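Local coordinates for protein metal-bound toxin (Helicobacter pylori, PDB 4NRN) that binds two zinc ions and, as a RelE-family toxin of the YafQ subfamily, probably acts as an RNA endonuclease within a toxin-antitoxin system, at residues L27-G32 against P42-H47; E58-P63 against G84-L89. One frame throughout, in Å; residues are numbered along the deposited sequence.

Contact 1: residues L27-G32 against P42-H47. With ZN (zinc ion), chain C.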
loop_
_atom_site.group_PDB
_atom_site.type_symbol
_atom_site.label_atom_id
_atom_site.label_comp_id
_atom_site.label_asym_id
_atom_site.label_seq_id
_atom_site.Cartn_x
_atom_site.Cartn_y
_atom_site.Cartn_z
ATOM N N LEU A 27 -0.524 8.338 -3.747
ATOM C CA LEU A 27 -0.248 7.574 -2.533
ATOM C C LEU A 27 -0.928 8.161 -1.294
ATOM O O LEU A 27 -1.562 7.426 -0.536
ATOM C CB LEU A 27 1.268 7.476 -2.296
ATOM C CG LEU A 27 1.703 6.725 -1.037
ATOM C CD1 LEU A 27 1.418 5.248 -1.183
ATOM C CD2 LEU A 27 3.178 6.971 -0.761
ATOM N N TYR A 28 -0.781 9.474 -1.087
ATOM C CA TYR A 28 -1.370 10.140 0.080
ATOM C C TYR A 28 -2.865 9.900 0.144
ATOM O O TYR A 28 -3.424 9.733 1.219
ATOM C CB TYR A 28 -1.170 11.661 0.051
ATOM C CG TYR A 28 0.234 12.180 -0.164
ATOM C CD1 TYR A 28 1.342 11.536 0.379
ATOM C CD2 TYR A 28 0.444 13.351 -0.880
ATOM C CE1 TYR A 28 2.633 12.037 0.181
ATOM C CE2 TYR A 28 1.719 13.855 -1.082
ATOM C CZ TYR A 28 2.808 13.199 -0.548
ATOM O OH TYR A 28 4.068 13.711 -0.750
ATOM N N LYS A 29 -3.510 9.918 -1.017
ATOM C CA LYS A 29 -4.956 9.812 -1.094
ATOM C C LYS A 29 -5.408 8.406 -0.713
ATOM O O LYS A 29 -6.338 8.238 0.075
ATOM C CB LYS A 29 -5.433 10.186 -2.501
ATOM C CG LYS A 29 -6.932 10.091 -2.710
ATOM C CD LYS A 29 -7.398 11.089 -3.766
ATOM C CE LYS A 29 -6.741 10.851 -5.118
ATOM N NZ LYS A 29 -7.471 9.825 -5.910
ATOM N N VAL A 30 -4.731 7.400 -1.259
ATOM C CA VAL A 30 -5.025 6.004 -0.930
ATOM C C VAL A 30 -4.662 5.631 0.518
ATOM O O VAL A 30 -5.458 5.009 1.223
ATOM C CB VAL A 30 -4.337 5.022 -1.923
ATOM C CG1 VAL A 30 -4.713 3.572 -1.596
ATOM C CG2 VAL A 30 -4.709 5.359 -3.367
ATOM N N VAL A 31 -3.460 5.998 0.958
ATOM C CA VAL A 31 -3.025 5.666 2.320
ATOM C C VAL A 31 -3.873 6.371 3.375
ATOM O O VAL A 31 -4.138 5.814 4.445
ATOM C CB VAL A 31 -1.560 6.034 2.552
ATOM C CG1 VAL A 31 -1.226 5.942 4.040
ATOM C CG2 VAL A 31 -0.654 5.123 1.728
ATOM N N GLY A 32 -4.294 7.597 3.064
ATOM C CA GLY A 32 -5.187 8.344 3.929
ATOM C C GLY A 32 -6.470 7.593 4.226
ATOM O O GLY A 32 -6.794 7.357 5.392
ATOM N N PRO A 42 -13.651 3.294 -6.568
ATOM C CA PRO A 42 -13.797 2.049 -7.335
ATOM C C PRO A 42 -12.507 1.686 -8.066
ATOM O O PRO A 42 -12.169 0.502 -8.208
ATOM C CB PRO A 42 -14.900 2.383 -8.348
ATOM C CG PRO A 42 -15.619 3.564 -7.780
ATOM C CD PRO A 42 -14.594 4.336 -7.015
ATOM N N LYS A 43 -11.798 2.715 -8.517
ATOM C CA LYS A 43 -10.554 2.546 -9.255
ATOM C C LYS A 43 -9.609 1.599 -8.526
ATOM O O LYS A 43 -8.992 0.720 -9.133
ATOM C CB LYS A 43 -9.884 3.913 -9.450
ATOM C CG LYS A 43 -8.807 3.945 -10.526
ATOM C CD LYS A 43 -8.567 5.366 -11.036
ATOM C CE LYS A 43 -7.858 5.361 -12.391
ATOM N NZ LYS A 43 -7.868 6.698 -13.061
ATOM N N TYR A 44 -9.520 1.775 -7.212
ATOM C CA TYR A 44 -8.453 1.166 -6.436
ATOM C C TYR A 44 -8.834 -0.214 -5.912
ATOM O O TYR A 44 -9.293 -0.355 -4.780
ATOM C CB TYR A 44 -8.008 2.107 -5.302
ATOM C CG TYR A 44 -7.733 3.528 -5.778
ATOM C CD1 TYR A 44 -6.944 3.767 -6.902
ATOM C CD2 TYR A 44 -8.267 4.622 -5.112
ATOM C CE1 TYR A 44 -6.698 5.053 -7.347
ATOM C CE2 TYR A 44 -8.026 5.904 -5.544
ATOM C CZ TYR A 44 -7.241 6.120 -6.663
ATOM O OH TYR A 44 -7.005 7.413 -7.099
ATOM N N LYS A 45 -8.641 -1.222 -6.758
ATOM C CA LYS A 45 -8.947 -2.596 -6.411
ATOM C C LYS A 45 -8.169 -3.027 -5.163
ATOM O O LYS A 45 -6.964 -2.773 -5.037
ATOM C CB LYS A 45 -8.698 -3.519 -7.610
ATOM C CG LYS A 45 -9.748 -3.354 -8.714
ATOM C CD LYS A 45 -9.336 -4.023 -10.022
ATOM C CE LYS A 45 -10.350 -3.743 -11.134
ATOM N NZ LYS A 45 -9.907 -4.225 -12.479
ATOM N N ASP A 46 -8.886 -3.655 -4.234
ATOM C CA ASP A 46 -8.358 -3.950 -2.908
ATOM C C ASP A 46 -8.808 -5.328 -2.456
ATOM O O ASP A 46 -10.006 -5.595 -2.342
ATOM C CB ASP A 46 -8.863 -2.908 -1.911
ATOM C CG ASP A 46 -8.259 -3.078 -0.548
ATOM O OD1 ASP A 46 -7.049 -2.812 -0.407
ATOM O OD2 ASP A 46 -8.987 -3.471 0.386
ATOM N N HIS A 47 -7.854 -6.207 -2.190
ATOM C CA HIS A 47 -8.199 -7.532 -1.722
ATOM C C HIS A 47 -7.054 -8.070 -0.879
ATOM O O HIS A 47 -5.947 -7.545 -0.919
ATOM C CB HIS A 47 -8.470 -8.458 -2.912
ATOM C CG HIS A 47 -7.325 -8.541 -3.863
ATOM N ND1 HIS A 47 -6.271 -9.410 -3.683
ATOM C CD2 HIS A 47 -7.039 -7.827 -4.976
ATOM C CE1 HIS A 47 -5.398 -9.247 -4.661
ATOM N NE2 HIS A 47 -5.839 -8.288 -5.455
HETATM ZN ZN ZN C . -4.602 -7.403 -7.117
#
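Val30 lays its CG2 methyl over the middle of the Tyr44 ring, 4.0 Å from the ring centroid and only 11° off the ring normal, a CH-pi contact made squarely on the face. The valine stands on helix 24-35, and its CG2, placed beside the backbone N and opposite the carbonyl carbon, is the branch that reaches the ring, at 4.0 Å from Tyr44 CE2. A compact beta-branched residue suits this buried spot: Val30 also touches Cys59 and Leu61, and Tyr44 packs on Cys59 as well. On the opposite face of the ring, offset toward its rim, lies CB of Lys43, so aliphatic groups lie on both faces, the second less squarely.

The outer end is looser and polar. Lys29, exposed on the helix, leaves with CG anti to the backbone N (chi1 179°), then bends at chi3 and chi4 to bring its ammonium group round to the phenol. There NZ donates to Tyr44 OH at 2.7 Å, arriving in the plane of the ring at its edge. Tyr44 is the centre of an inverse gamma turn, after which the chain enters strand 46-48, where His47 NE2 binds a zinc ion. Tyrosine thus serves both environments: its ring packs against the helix while its hydroxyl, accepting from a lysine, would probably be polarised by that positive charge.

Contact 2: residues E58-P63 against G84-L89. With ZN (zinc ion), chain D; ZN (zinc ion), chain C.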
loop_
_atom_site.group_PDB
_atom_site.type_symbol
_atom_site.label_atom_id
_atom_site.label_comp_id
_atom_site.label_asym_id
_atom_site.label_seq_id
_atom_site.Cartn_x
_atom_site.Cartn_y
_atom_site.Cartn_z
ATOM N N GLU A 58 -3.717 -6.013 -0.728
ATOM C CA GLU A 58 -3.139 -5.542 -1.965
ATOM C C GLU A 58 -4.065 -4.501 -2.569
ATOM O O GLU A 58 -5.229 -4.781 -2.856
ATOM C CB GLU A 58 -2.982 -6.729 -2.914
ATOM C CG GLU A 58 -2.013 -6.519 -4.041
ATOM C CD GLU A 58 -1.889 -7.763 -4.894
ATOM O OE1 GLU A 58 -0.843 -8.442 -4.815
ATOM O OE2 GLU A 58 -2.848 -8.078 -5.630
ATOM N N CYS A 59 -3.545 -3.294 -2.750
ATOM C CA CYS A 59 -4.317 -2.208 -3.326
ATOM C C CYS A 59 -3.733 -1.827 -4.674
ATOM O O CYS A 59 -2.519 -1.697 -4.820
ATOM C CB CYS A 59 -4.323 -0.979 -2.403
ATOM S SG CYS A 59 -5.499 0.235 -2.963
ATOM N N HIS A 60 -4.605 -1.656 -5.656
ATOM C CA HIS A 60 -4.183 -1.273 -6.990
ATOM C C HIS A 60 -4.196 0.249 -7.147
ATOM O O HIS A 60 -5.241 0.834 -7.411
ATOM C CB HIS A 60 -5.084 -1.948 -8.024
ATOM C CG HIS A 60 -4.836 -3.417 -8.163
ATOM N ND1 HIS A 60 -4.279 -3.977 -9.294
ATOM C CD2 HIS A 60 -5.045 -4.445 -7.306
ATOM C CE1 HIS A 60 -4.166 -5.282 -9.132
ATOM N NE2 HIS A 60 -4.624 -5.591 -7.931
ATOM N N LEU A 61 -3.037 0.884 -6.957
ATOM C CA LEU A 61 -2.895 2.326 -7.150
ATOM C C LEU A 61 -3.002 2.641 -8.639
ATOM O O LEU A 61 -3.511 3.691 -9.055
ATOM C CB LEU A 61 -1.555 2.811 -6.593
ATOM C CG LEU A 61 -1.539 3.249 -5.127
ATOM C CD1 LEU A 61 -2.073 2.140 -4.257
ATOM C CD2 LEU A 61 -0.138 3.673 -4.689
ATOM N N LYS A 62 -2.484 1.711 -9.426
ATOM C CA LYS A 62 -2.706 1.653 -10.855
ATOM C C LYS A 62 -2.827 0.160 -11.143
ATOM O O LYS A 62 -2.315 -0.650 -10.376
ATOM C CB LYS A 62 -1.525 2.273 -11.604
ATOM C CG LYS A 62 -1.273 3.746 -11.267
ATOM C CD LYS A 62 -0.057 4.295 -12.007
ATOM C CE LYS A 62 0.401 5.627 -11.425
ATOM N NZ LYS A 62 1.692 6.101 -12.014
ATOM N N PRO A 63 -3.522 -0.220 -12.223
ATOM C CA PRO A 63 -3.761 -1.656 -12.435
ATOM C C PRO A 63 -2.512 -2.541 -12.289
ATOM O O PRO A 63 -2.658 -3.720 -11.958
ATOM C CB PRO A 63 -4.332 -1.707 -13.854
ATOM C CG PRO A 63 -5.020 -0.377 -14.003
ATOM C CD PRO A 63 -4.151 0.607 -13.269
ATOM N N GLY A 84 5.077 -1.407 -5.867
ATOM C CA GLY A 84 5.692 -1.775 -7.129
ATOM C C GLY A 84 4.793 -2.625 -7.999
ATOM O O GLY A 84 3.627 -2.831 -7.681
ATOM N N SER A 85 5.333 -3.120 -9.109
ATOM C CA SER A 85 4.557 -3.967 -10.007
ATOM C C SER A 85 4.495 -5.400 -9.487
ATOM O O SER A 85 5.221 -5.768 -8.562
ATOM C CB SER A 85 5.153 -3.950 -11.414
ATOM O OG SER A 85 6.372 -4.673 -11.443
ATOM N N HIS A 86 3.622 -6.207 -10.081
ATOM C CA HIS A 86 3.579 -7.627 -9.760
ATOM C C HIS A 86 4.964 -8.230 -9.972
ATOM O O HIS A 86 5.494 -8.924 -9.102
ATOM C CB HIS A 86 2.558 -8.350 -10.634
ATOM C CG HIS A 86 1.139 -8.083 -10.251
ATOM N ND1 HIS A 86 0.351 -7.158 -10.901
ATOM C CD2 HIS A 86 0.358 -8.626 -9.285
ATOM C CE1 HIS A 86 -0.849 -7.138 -10.354
ATOM N NE2 HIS A 86 -0.871 -8.019 -9.369
ATOM N N SER A 87 5.548 -7.947 -11.133
ATOM C CA SER A 87 6.864 -8.462 -11.486
ATOM C C SER A 87 7.925 -8.106 -10.448
ATOM O O SER A 87 8.791 -8.919 -10.136
ATOM C CB SER A 87 7.283 -7.953 -12.870
ATOM O OG SER A 87 6.355 -8.349 -13.865
ATOM N N GLU A 88 7.848 -6.895 -9.907
ATOM C CA GLU A 88 8.848 -6.428 -8.950
ATOM C C GLU A 88 8.678 -6.972 -7.536
ATOM O O GLU A 88 9.657 -7.130 -6.811
ATOM C CB GLU A 88 8.872 -4.904 -8.907
ATOM C CG GLU A 88 9.756 -4.303 -9.946
ATOM C CD GLU A 88 9.371 -2.889 -10.254
ATOM O OE1 GLU A 88 8.640 -2.286 -9.436
ATOM O OE2 GLU A 88 9.791 -2.384 -11.316
ATOM N N LEU A 89 7.445 -7.238 -7.134
ATOM C CA LEU A 89 7.201 -7.651 -5.763
ATOM C C LEU A 89 7.227 -9.170 -5.616
ATOM O O LEU A 89 7.587 -9.700 -4.563
ATOM C CB LEU A 89 5.860 -7.093 -5.279
ATOM C CG LEU A 89 5.814 -5.670 -4.722
ATOM C CD1 LEU A 89 6.655 -4.724 -5.546
ATOM C CD2 LEU A 89 4.374 -5.197 -4.663
HETATM ZN ZN ZN D . -2.622 -9.296 -8.051
HETATM ZN ZN ZN C . -4.602 -7.403 -7.117
HETATM O O HOH W 1 -2.135 -11.579 -7.511
#
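His60 and His86 approach each other through their CE1 atoms, 4.0 Å apart, their ring planes inclined at 52° in an oblique pairing. What joins the segments is metal. Glu58 is fully stretched, with CG anti to the backbone N (chi1 -161°) and the chain extended beyond CG, which carries its carboxylate out to the pair of zinc ions. OE2 lies 2.4 Å from the zinc ion of chain C and 2.7 Å from that of chain D, one oxygen bridging both metals, the second bond the longer and looser; a glutamate has the reach and the charge for this.

His60 NE2 binds the chain C ion at 2.0 Å, and His47 completes its protein ligands. The rotation of the His60 ring is fixed from behind: ND1 donates to Pro63 O at 3.1 Å, with the oxygen near the ring plane, although the donor sits well above the carbonyl plane. His86 has CG anti to its carbonyl carbon (chi1 -74°), swinging the imidazole off the helix toward the metals. Its NE2 is 2.5 Å from the chain D zinc ion, which also takes a water, while ND1 is hydrogen-bonded to Asp64 OD1. His86 is probably the proton donor of the active site.

Ser85 and Glu88 form a capping box at the start of helix 86-89, its firmer bond running from Glu88 N to Ser85 OG. Strand 65-72 lies between the two segments in the chain, and its Leu66 touches both His60 and His86, while helix 24-35 packs on Cys59 and Leu61.

Overall arrangement
Contacts 1 and 2 are each partly buried, but they work differently. In contact 1 a helix meets the loop leading into edge strand 46-48 through apolar packing and one lysine-tyrosine hydrogen bond; in contact 2 the segments are linked mainly through zinc. Both bury little surface, contact 2 the less. The two are coupled because strands 46-48 and 56-60 are antiparallel neighbours in one sheet: Lys45 pairs with His60 and His47 with Glu58 through their backbones. Tyr44 also packs against the backbone of His60. Residues 42-47 therefore face helix 24-35 through Tyr44, yet supply His47 to the zinc ion of chain C, the metal common to both contacts.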